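Local atomic coordinates of 11R-lipoxygenase (Gersemia fruticosa, PDB entry 3VF1), a protein that probably oxygenates polyunsaturated fatty acids at a non-heme iron centre, as lipoxygenases do, in a calcium-dependent manner. Residues A[328-336]-A[346-354]; A[367-378]-A[601-612]. All coordinates share one frame; numbering follows the deposited sequence.

Interaction 1: residues A[328-336]-A[346-354]; sequences YITTPLGLF and PIAIQLYQQ
The carbonyl oxygen of L351 is gripped by two donors from segment 328-336: T330 OG1 lies 2.8 Å from L351 O, and the backbone N of T331 approaches the same oxygen nearly in line with its C=O bond. T330 carries OG1 between its backbone N and carbonyl carbon (chi1 71°), which points the hydroxyl at L351 and lays CB and CG2 over one face of the Y352 ring; T330 CB is 4.0 Å from the ring centroid, a CH-pi contact offset toward the rim. A water at the edge of that ring, in its plane, bridges Y352 OH and the carbonyl oxygen of I329. T331 is clasped by Q353 at two points. The backbone N of Q353 donates to T331 OG1, while its side chain, bent at chi2 (-72°), swings NE2 back to within 3.0 Å of T331 O, arriving from above the carbonyl plane; D310 also pairs with this amide nitrogen, and L333 CD1 packs against it. Beyond P332 the two segments become the strands of an antiparallel beta hairpin, two neighbouring inner strands of a five-stranded antiparallel sheet, with 306-310 flanking 333-338 and 361-362 flanking 344-350. L333 and Q350 form a hydrogen-bonded pair, with L333 N 2.8 Å from Q350 O and a reciprocal bond returning. G334 faces I349 in the following non-hydrogen-bonded pair; a side chain at G334 would run into the F336 ring. Opposite L335 stand both I347 and A348, a classic beta bulge: L335 N donates to A348 O, I347 N lies 2.8 Å from L335 O, and L335 CD2 meets I347 CD1 at 4.0 Å. Past the bulge, F336 CE2 rests 4.0 Å from P346 CB, while F261 meets the F336 ring edge-to-face.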
# COMPACT_ATOMS: atom_id res chain seq x y z
N TYR A 328 21.93 -1.16 17.51
CA TYR A 328 21.25 -1.63 18.71
C TYR A 328 19.78 -1.26 18.70
O TYR A 328 19.36 -0.33 18.01
CB TYR A 328 21.92 -1.03 19.95
CG TYR A 328 23.39 -1.33 20.04
CD1 TYR A 328 24.32 -0.54 19.38
CD2 TYR A 328 23.86 -2.40 20.79
CE1 TYR A 328 25.67 -0.81 19.46
CE2 TYR A 328 25.21 -2.68 20.88
CZ TYR A 328 26.11 -1.88 20.21
OH TYR A 328 27.46 -2.16 20.29
N ILE A 329 19.00 -2.01 19.47
CA ILE A 329 17.59 -1.72 19.66
C ILE A 329 17.17 -2.36 20.98
O ILE A 329 17.80 -3.30 21.45
CB ILE A 329 16.71 -2.29 18.52
CG1 ILE A 329 15.39 -1.52 18.42
CG2 ILE A 329 16.45 -3.78 18.73
CD1 ILE A 329 15.54 -0.07 18.03
N THR A 330 16.11 -1.83 21.58
CA THR A 330 15.59 -2.38 22.82
C THR A 330 14.19 -2.93 22.57
O THR A 330 13.79 -3.12 21.42
CB THR A 330 15.56 -1.32 23.94
OG1 THR A 330 14.53 -0.35 23.67
CG2 THR A 330 16.91 -0.61 24.04
N THR A 331 13.46 -3.20 23.64
CA THR A 331 12.12 -3.76 23.54
C THR A 331 11.22 -2.97 24.48
O THR A 331 10.67 -3.52 25.43
CB THR A 331 12.12 -5.25 23.92
OG1 THR A 331 12.54 -5.39 25.29
CG2 THR A 331 13.08 -6.02 23.03
N PRO A 332 11.06 -1.67 24.20
CA PRO A 332 10.55 -0.70 25.16
C PRO A 332 9.05 -0.75 25.41
O PRO A 332 8.30 -1.39 24.66
CB PRO A 332 10.92 0.63 24.52
CG PRO A 332 10.85 0.36 23.06
CD PRO A 332 11.30 -1.06 22.88
N LEU A 333 8.63 -0.07 26.47
CA LEU A 333 7.22 0.19 26.73
C LEU A 333 7.07 1.67 27.03
O LEU A 333 7.84 2.24 27.79
CB LEU A 333 6.72 -0.63 27.92
CG LEU A 333 6.80 -2.15 27.81
CD1 LEU A 333 8.13 -2.65 28.32
CD2 LEU A 333 5.64 -2.79 28.56
N GLY A 334 6.07 2.29 26.41
CA GLY A 334 5.80 3.70 26.65
C GLY A 334 4.41 3.88 27.24
O GLY A 334 3.47 3.22 26.82
N LEU A 335 4.30 4.77 28.21
CA LEU A 335 3.01 5.05 28.83
C LEU A 335 2.63 6.49 28.54
O LEU A 335 3.45 7.39 28.64
CB LEU A 335 3.07 4.81 30.34
CG LEU A 335 1.73 4.58 31.02
CD1 LEU A 335 1.11 3.27 30.57
CD2 LEU A 335 1.88 4.61 32.53
N PHE A 336 1.37 6.70 28.17
CA PHE A 336 0.89 8.02 27.79
C PHE A 336 -0.33 8.42 28.60
O PHE A 336 -1.05 7.57 29.12
CB PHE A 336 0.56 8.06 26.30
CG PHE A 336 1.73 7.75 25.41
CD1 PHE A 336 2.20 6.45 25.29
CD2 PHE A 336 2.36 8.75 24.68
CE1 PHE A 336 3.28 6.17 24.47
CE2 PHE A 336 3.43 8.47 23.86
CZ PHE A 336 3.89 7.17 23.75
N PRO A 346 3.69 11.52 26.68
CA PRO A 346 4.44 10.42 27.31
C PRO A 346 4.72 10.76 28.77
O PRO A 346 5.10 11.89 29.07
CB PRO A 346 5.73 10.39 26.50
CG PRO A 346 5.92 11.80 26.05
CD PRO A 346 4.53 12.32 25.78
N ILE A 347 4.54 9.79 29.67
CA ILE A 347 4.78 10.03 31.08
C ILE A 347 5.75 9.02 31.70
O ILE A 347 6.20 9.21 32.83
CB ILE A 347 3.47 10.04 31.88
CG1 ILE A 347 2.76 8.68 31.76
CG2 ILE A 347 2.56 11.16 31.40
CD1 ILE A 347 1.55 8.55 32.66
N ALA A 348 6.06 7.95 30.98
CA ALA A 348 6.96 6.93 31.49
C ALA A 348 7.46 6.02 30.37
O ALA A 348 6.73 5.75 29.42
CB ALA A 348 6.27 6.11 32.57
N ILE A 349 8.70 5.56 30.50
CA ILE A 349 9.29 4.68 29.49
C ILE A 349 10.23 3.66 30.13
O ILE A 349 11.01 3.98 31.02
CB ILE A 349 10.10 5.48 28.45
CG1 ILE A 349 9.17 6.39 27.64
CG2 ILE A 349 10.85 4.54 27.52
CD1 ILE A 349 9.91 7.33 26.70
N GLN A 350 10.15 2.42 29.66
CA GLN A 350 11.06 1.37 30.07
C GLN A 350 11.65 0.74 28.82
O GLN A 350 10.92 0.25 27.97
CB GLN A 350 10.31 0.32 30.90
CG GLN A 350 11.19 -0.76 31.50
CD GLN A 350 10.40 -1.74 32.35
OE1 GLN A 350 10.01 -1.43 33.47
NE2 GLN A 350 10.17 -2.94 31.81
N LEU A 351 12.98 0.75 28.71
CA LEU A 351 13.64 0.38 27.46
C LEU A 351 13.56 -1.11 27.14
O LEU A 351 13.40 -1.49 25.98
CB LEU A 351 15.10 0.84 27.47
CG LEU A 351 15.32 2.35 27.61
CD1 LEU A 351 16.80 2.68 27.58
CD2 LEU A 351 14.57 3.12 26.53
N TYR A 352 13.67 -1.95 28.17
CA TYR A 352 13.60 -3.40 27.97
C TYR A 352 12.40 -3.99 28.70
O TYR A 352 11.92 -3.41 29.67
CB TYR A 352 14.89 -4.08 28.44
CG TYR A 352 16.11 -3.74 27.62
CD1 TYR A 352 16.38 -4.40 26.42
CD2 TYR A 352 17.01 -2.76 28.04
CE1 TYR A 352 17.51 -4.09 25.67
CE2 TYR A 352 18.14 -2.45 27.30
CZ TYR A 352 18.38 -3.12 26.12
OH TYR A 352 19.51 -2.81 25.39
N GLN A 353 11.93 -5.14 28.23
CA GLN A 353 10.71 -5.75 28.75
C GLN A 353 10.82 -6.09 30.24
O GLN A 353 9.93 -5.77 31.02
CB GLN A 353 10.38 -7.02 27.96
CG GLN A 353 9.79 -6.76 26.58
CD GLN A 353 8.37 -6.23 26.65
OE1 GLN A 353 7.48 -6.86 27.22
NE2 GLN A 353 8.15 -5.05 26.06
N GLN A 354 11.93 -6.72 30.62
CA GLN A 354 12.09 -7.21 31.99
C GLN A 354 12.79 -6.19 32.88
O GLN A 354 13.91 -5.77 32.58
CB GLN A 354 12.87 -8.53 31.98
CG GLN A 354 12.16 -9.66 31.26
CD GLN A 354 10.82 -10.00 31.90
OE1 GLN A 354 10.69 -10.01 33.13
NE2 GLN A 354 9.82 -10.26 31.07
O HOH W 1 20.25 -3.50 23.01

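Interaction 2: residues A[367-378]-A[601-612]; sequences DTEWDWIMAKLW and PTEKGKSNHKVI
The indole of W370 overlaps the backbone at the start of helix 609-615, with N608 CA 4.1 Å from the centroid of its five-membered ring and H609 N over the same face. The motif is a capped helix start packed on the first turns of the long helix 369-410: N608 OD1 accepts from V611 N as N-cap, and T368 OG1 likewise caps the longer helix through D371 N. H609 lies obliquely by the six-membered ring, its ND1 3.6 Å from W370 CH2, while its NE2 is held by the backbone N of L229. I612 enters as a knob into the hole formed by W370, I373, M374 and L377, its CD1 3.6 Å from W370 CE3. Replacing W370 with an alanine would probably uncover the backbone of N608 and H609 and open a gap beside the I612 knob. With chi1 at 174° M374 starts out trans from its backbone N, then bends at chi2 and chi3, bringing CE to I612 CG1; M374 and P601 run past each other in opposite directions, CG against CG. D371 pins the loop leading to the short helix: its OD2 takes the backbone N of G605 at 2.7 Å on the syn side, while OD1, less surely placed, faces S607. G605 has positive phi (73°), a backbone shape readily adopted without a side chain. K604 also lies against W362 in a cation-pi contact, and its NZ reaches D367 OD1 in a 2.7 Å salt bridge, 24° out of the carboxylate plane.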
# COMPACT_ATOMS: atom_id res chain seq x y z
N ASP A 367 13.59 12.34 36.09
CA ASP A 367 14.85 12.25 35.36
C ASP A 367 15.27 13.59 34.78
O ASP A 367 14.46 14.52 34.66
CB ASP A 367 14.74 11.22 34.24
CG ASP A 367 14.63 9.80 34.76
OD1 ASP A 367 15.69 9.17 34.97
OD2 ASP A 367 13.50 9.32 34.97
N THR A 368 16.54 13.69 34.41
CA THR A 368 17.07 14.91 33.82
C THR A 368 16.45 15.10 32.45
O THR A 368 15.86 14.17 31.88
CB THR A 368 18.60 14.85 33.67
OG1 THR A 368 18.96 13.85 32.71
CG2 THR A 368 19.27 14.53 35.00
N GLU A 369 16.57 16.31 31.91
CA GLU A 369 15.95 16.64 30.63
C GLU A 369 16.63 15.90 29.48
O GLU A 369 15.96 15.42 28.57
CB GLU A 369 15.99 18.15 30.41
CG GLU A 369 15.22 18.93 31.47
CD GLU A 369 15.20 20.42 31.20
OE1 GLU A 369 15.80 20.86 30.20
OE2 GLU A 369 14.58 21.15 32.01
N TRP A 370 17.95 15.79 29.54
CA TRP A 370 18.69 15.07 28.51
C TRP A 370 18.39 13.57 28.57
O TRP A 370 18.26 12.92 27.54
CB TRP A 370 20.20 15.31 28.65
CG TRP A 370 20.64 16.62 28.07
CD1 TRP A 370 21.23 17.66 28.74
CD2 TRP A 370 20.53 17.04 26.70
NE1 TRP A 370 21.49 18.69 27.87
CE2 TRP A 370 21.07 18.34 26.62
CE3 TRP A 370 20.02 16.44 25.55
CZ2 TRP A 370 21.11 19.05 25.42
CZ3 TRP A 370 20.07 17.15 24.36
CH2 TRP A 370 20.61 18.44 24.30
N ASP A 371 18.27 13.04 29.78
CA ASP A 371 17.93 11.63 29.96
C ASP A 371 16.56 11.33 29.36
O ASP A 371 16.38 10.34 28.66
CB ASP A 371 17.93 11.24 31.44
CG ASP A 371 19.28 10.71 31.91
OD1 ASP A 371 20.26 10.80 31.14
OD2 ASP A 371 19.36 10.22 33.06
N TRP A 372 15.60 12.21 29.64
CA TRP A 372 14.25 12.03 29.13
C TRP A 372 14.23 12.05 27.60
O TRP A 372 13.52 11.27 26.97
CB TRP A 372 13.33 13.12 29.68
CG TRP A 372 11.93 13.02 29.16
CD1 TRP A 372 11.23 13.99 28.49
CD2 TRP A 372 11.05 11.89 29.26
NE1 TRP A 372 9.98 13.53 28.17
CE2 TRP A 372 9.84 12.24 28.63
CE3 TRP A 372 11.17 10.62 29.82
CZ2 TRP A 372 8.76 11.37 28.54
CZ3 TRP A 372 10.10 9.75 29.74
CH2 TRP A 372 8.91 10.13 29.10
N ILE A 373 15.01 12.95 27.01
CA ILE A 373 15.11 13.03 25.56
C ILE A 373 15.71 11.74 25.00
O ILE A 373 15.24 11.22 24.00
CB ILE A 373 15.96 14.24 25.12
CG1 ILE A 373 15.15 15.53 25.27
CG2 ILE A 373 16.41 14.08 23.67
CD1 ILE A 373 15.95 16.79 25.03
N MET A 374 16.73 11.22 25.67
CA MET A 374 17.35 9.97 25.25
C MET A 374 16.33 8.84 25.28
O MET A 374 16.21 8.08 24.33
CB MET A 374 18.54 9.64 26.17
CG MET A 374 19.16 8.27 25.91
SD MET A 374 20.00 8.15 24.31
CE MET A 374 21.56 8.96 24.68
N ALA A 375 15.59 8.75 26.38
CA ALA A 375 14.60 7.70 26.55
C ALA A 375 13.57 7.73 25.42
O ALA A 375 13.19 6.69 24.89
CB ALA A 375 13.91 7.83 27.90
N LYS A 376 13.13 8.94 25.07
CA LYS A 376 12.13 9.10 24.01
C LYS A 376 12.67 8.66 22.65
O LYS A 376 11.95 8.05 21.86
CB LYS A 376 11.65 10.55 23.95
CG LYS A 376 10.77 10.96 25.12
CD LYS A 376 10.16 12.34 24.92
CE LYS A 376 11.21 13.43 24.86
NZ LYS A 376 10.60 14.78 24.72
N LEU A 377 13.93 8.97 22.38
CA LEU A 377 14.55 8.61 21.11
C LEU A 377 14.57 7.10 20.92
O LEU A 377 14.34 6.61 19.81
CB LEU A 377 15.97 9.17 21.02
CG LEU A 377 16.06 10.69 20.87
CD1 LEU A 377 17.49 11.17 21.09
CD2 LEU A 377 15.55 11.13 19.50
N TRP A 378 14.83 6.36 21.99
CA TRP A 378 14.89 4.91 21.93
C TRP A 378 13.51 4.28 21.74
O TRP A 378 13.38 3.21 21.16
CB TRP A 378 15.57 4.34 23.18
CG TRP A 378 17.07 4.40 23.12
CD1 TRP A 378 17.88 5.37 23.63
CD2 TRP A 378 17.94 3.44 22.50
NE1 TRP A 378 19.19 5.08 23.38
CE2 TRP A 378 19.26 3.90 22.69
CE3 TRP A 378 17.73 2.24 21.82
CZ2 TRP A 378 20.36 3.20 22.21
CZ3 TRP A 378 18.83 1.55 21.35
CH2 TRP A 378 20.13 2.03 21.54
N PRO A 601 21.53 3.64 27.60
CA PRO A 601 22.16 3.95 28.89
C PRO A 601 21.78 2.93 29.96
O PRO A 601 20.68 2.37 29.91
CB PRO A 601 21.60 5.32 29.24
CG PRO A 601 20.28 5.38 28.54
CD PRO A 601 20.47 4.60 27.27
N THR A 602 22.68 2.69 30.90
CA THR A 602 22.41 1.76 32.00
C THR A 602 22.25 2.50 33.32
O THR A 602 21.81 1.93 34.31
CB THR A 602 23.54 0.72 32.14
OG1 THR A 602 24.80 1.39 32.25
CG2 THR A 602 23.56 -0.21 30.94
N GLU A 603 22.60 3.79 33.32
CA GLU A 603 22.52 4.60 34.53
C GLU A 603 21.87 5.95 34.25
O GLU A 603 21.78 6.38 33.11
CB GLU A 603 23.92 4.83 35.10
CG GLU A 603 24.60 3.57 35.64
CD GLU A 603 25.98 3.85 36.19
OE1 GLU A 603 26.76 4.56 35.51
OE2 GLU A 603 26.29 3.37 37.30
N LYS A 604 21.42 6.61 35.32
CA LYS A 604 20.85 7.94 35.21
C LYS A 604 21.95 8.99 35.14
O LYS A 604 23.09 8.74 35.53
CB LYS A 604 19.95 8.24 36.41
CG LYS A 604 18.86 7.20 36.67
CD LYS A 604 17.86 7.14 35.54
CE LYS A 604 16.59 6.42 35.97
NZ LYS A 604 15.73 7.22 36.89
N GLY A 605 21.61 10.17 34.64
CA GLY A 605 22.51 11.31 34.66
C GLY A 605 23.68 11.26 33.69
O GLY A 605 24.54 12.14 33.72
N LYS A 606 23.72 10.25 32.84
CA LYS A 606 24.84 10.09 31.91
C LYS A 606 24.60 10.78 30.57
O LYS A 606 25.54 10.96 29.79
CB LYS A 606 25.12 8.60 31.68
CG LYS A 606 25.49 7.82 32.94
CD LYS A 606 26.71 8.42 33.62
CE LYS A 606 27.15 7.58 34.81
NZ LYS A 606 28.28 8.21 35.54
N SER A 607 23.36 11.16 30.30
CA SER A 607 23.00 11.69 28.99
C SER A 607 23.31 13.17 28.82
O SER A 607 23.15 13.97 29.75
CB SER A 607 21.52 11.45 28.69
OG SER A 607 21.21 10.06 28.72
N ASN A 608 23.74 13.53 27.62
CA ASN A 608 23.94 14.91 27.23
C ASN A 608 23.94 15.00 25.70
O ASN A 608 23.77 13.99 25.02
CB ASN A 608 25.25 15.47 27.80
CG ASN A 608 26.47 14.71 27.32
OD1 ASN A 608 26.83 14.79 26.15
ND2 ASN A 608 27.11 13.99 28.22
N HIS A 609 24.15 16.20 25.17
CA HIS A 609 24.03 16.41 23.73
C HIS A 609 24.98 15.51 22.93
O HIS A 609 24.54 14.80 22.03
CB HIS A 609 24.29 17.88 23.40
CG HIS A 609 23.62 18.34 22.14
ND1 HIS A 609 23.10 19.60 21.99
CD2 HIS A 609 23.38 17.69 20.98
CE1 HIS A 609 22.57 19.72 20.78
NE2 HIS A 609 22.73 18.57 20.15
N LYS A 610 26.26 15.54 23.27
CA LYS A 610 27.26 14.79 22.50
C LYS A 610 27.07 13.27 22.62
O LYS A 610 27.32 12.54 21.66
CB LYS A 610 28.68 15.17 22.94
CG LYS A 610 29.12 16.55 22.47
CD LYS A 610 29.26 16.61 20.95
CE LYS A 610 29.75 17.97 20.49
NZ LYS A 610 29.89 18.06 19.01
N VAL A 611 26.63 12.81 23.78
CA VAL A 611 26.37 11.39 23.97
C VAL A 611 25.27 10.94 23.03
O VAL A 611 25.35 9.87 22.42
CB VAL A 611 25.95 11.07 25.42
CG1 VAL A 611 25.41 9.65 25.52
CG2 VAL A 611 27.11 11.28 26.37
N ILE A 612 24.23 11.76 22.93
CA ILE A 612 23.10 11.47 22.06
C ILE A 612 23.52 11.44 20.59
O ILE A 612 23.08 10.57 19.84
CB ILE A 612 21.97 12.49 22.27
CG1 ILE A 612 21.23 12.19 23.58
CG2 ILE A 612 20.99 12.46 21.11
CD1 ILE A 612 20.23 13.24 24.00
O HOH W 2 21.69 13.77 31.88
O HOH W 3 21.95 7.93 31.23

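Overall arrangement
Along the chain, interaction 1 comes first and closes a short loop: 328-336 runs into strand 333-338, and after a short five-residue connection strand 344-350 returns beside it. Strand 361-362 then adds the sheet's edge before the chain enters helix 369-410. Interaction 2 opens there and closes a far longer, mostly helical loop, bringing 601-612 back onto the first turns of that helix. The two loops follow in series, neither nested nor crossed. They meet through the helix, whose W378 packs on T330 and L351 and whose W372 touches P346. The sheet, the long helix and the late 601-612 segment are thus joined, away from the iron.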